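Local coordinates for protein L-amino acid deaminase (Proteus vulgaris, PDB 5HXW) that probably catalyses the FAD-dependent oxidative deamination of L-amino acids at the bacterial membrane, at residues 303-306 and 307-310. Residues are numbered along the deposited sequence; the frame is centred on the assembly and turned at random.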
loop_
_atom_site.group_PDB
_atom_site.type_symbol
_atom_site.label_atom_id
_atom_site.label_comp_id
_atom_site.label_asym_id
_atom_site.label_seq_id
_atom_site.Cartn_x
_atom_site.Cartn_y
_atom_site.Cartn_z
ATOM N N PRO A 303 7.923 -13.767 7.368
ATOM C CA PRO A 303 8.555 -15.058 7.072
ATOM C C PRO A 303 10.066 -14.927 6.913
ATOM O O PRO A 303 10.553 -13.894 6.446
ATOM C CB PRO A 303 7.910 -15.482 5.751
ATOM C CG PRO A 303 7.485 -14.209 5.101
ATOM C CD PRO A 303 7.181 -13.234 6.206
ATOM N N VAL A 304 10.789 -15.968 7.317
ATOM C CA VAL A 304 12.239 -16.035 7.154
ATOM C C VAL A 304 12.552 -16.276 5.676
ATOM O O VAL A 304 12.085 -17.255 5.094
ATOM C CB VAL A 304 12.866 -17.145 8.036
ATOM C CG1 VAL A 304 14.379 -17.205 7.860
ATOM C CG2 VAL A 304 12.525 -16.927 9.503
ATOM N N VAL A 305 13.308 -15.354 5.080
ATOM C CA VAL A 305 13.848 -15.511 3.721
ATOM C C VAL A 305 15.383 -15.514 3.755
ATOM O O VAL A 305 15.976 -15.388 4.832
ATOM C CB VAL A 305 13.298 -14.445 2.732
ATOM C CG1 VAL A 305 11.832 -14.715 2.411
ATOM C CG2 VAL A 305 13.503 -13.024 3.254
ATOM N N LYS A 306 16.021 -15.669 2.590
ATOM C CA LYS A 306 17.489 -15.671 2.498
ATOM C C LYS A 306 18.069 -14.310 2.903
ATOM O O LYS A 306 19.141 -14.242 3.504
ATOM C CB LYS A 306 17.972 -16.114 1.101
ATOM C CG LYS A 306 17.804 -15.093 -0.021
ATOM C CD LYS A 306 18.121 -15.671 -1.388
ATOM C CE LYS A 306 17.691 -14.697 -2.472
ATOM N NZ LYS A 306 17.541 -15.335 -3.807
ATOM N N GLU A 307 17.321 -13.249 2.597
ATOM C CA GLU A 307 17.692 -11.869 2.901
ATOM C C GLU A 307 17.716 -11.562 4.398
ATOM O O GLU A 307 18.400 -10.624 4.825
ATOM C CB GLU A 307 16.750 -10.899 2.191
ATOM C CG GLU A 307 16.994 -10.752 0.696
ATOM C CD GLU A 307 16.248 -11.759 -0.176
ATOM O OE1 GLU A 307 15.455 -12.583 0.340
ATOM O OE2 GLU A 307 16.456 -11.717 -1.409
ATOM N N SER A 308 16.975 -12.353 5.182
ATOM C CA SER A 308 16.919 -12.212 6.643
ATOM C C SER A 308 18.294 -12.365 7.283
ATOM O O SER A 308 18.607 -11.681 8.254
ATOM C CB SER A 308 15.968 -13.237 7.257
ATOM O OG SER A 308 14.757 -13.320 6.530
ATOM N N PHE A 309 19.102 -13.267 6.733
ATOM C CA PHE A 309 20.439 -13.541 7.250
ATOM C C PHE A 309 21.459 -12.448 6.898
ATOM O O PHE A 309 22.484 -12.326 7.568
ATOM C CB PHE A 309 20.929 -14.910 6.761
ATOM C CG PHE A 309 20.051 -16.060 7.182
ATOM C CD1 PHE A 309 20.190 -16.638 8.446
ATOM C CD2 PHE A 309 19.090 -16.578 6.310
ATOM C CE1 PHE A 309 19.382 -17.704 8.834
ATOM C CE2 PHE A 309 18.279 -17.642 6.692
ATOM C CZ PHE A 309 18.426 -18.206 7.955
ATOM N N THR A 310 21.162 -11.663 5.860
ATOM C CA THR A 310 22.059 -10.619 5.361
ATOM C C THR A 310 21.849 -9.278 6.073
ATOM O O THR A 310 22.803 -8.712 6.616
ATOM C CB THR A 310 21.937 -10.443 3.826
ATOM O OG1 THR A 310 22.091 -11.715 3.179
ATOM C CG2 THR A 310 22.995 -9.476 3.285
HETATM O O HOH W 1 21.869 -14.256 3.042
#
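A type I beta turn from V305 to S308, with K306 and E307 as its central residues, carries the chain from the end of strand 293-303 into the short helix 308-311. The turn is closed by a hydrogen bond from S308 N to V305 O (3.2 Å); the donor sits well above the carbonyl plane, with a C=O...N angle of 110°. The S308 side chain reaches back to V305: chi1 of -45° sets OG beside its own backbone N, where it accepts a hydrogen bond from V305 N (2.9 Å, N-H...O angle 152°). V305 is thus held through both its amide and its carbonyl. One step on, F309 N makes a weak bond to K306 O (3.4 Å), and a water donating to that carbonyl also bonds T310 OG1. The F309 ring meets K306 O at its edge, while V304 CG1 approaches obliquely, 4.1 Å from F309 CE2. K306 and E307 run side by side, K306 CE 3.4 Å from E307 OE2. K306 NZ and E307 OE2, 4.5 Å apart, lie beyond a salt bridge; NZ instead bonds S337 O of helix 332-339, and OE2 forms a salt bridge with R244 NE. V305 packs on S337 and P258. Closed turn and following helix make this a strand-to-helix connection through a type I turn.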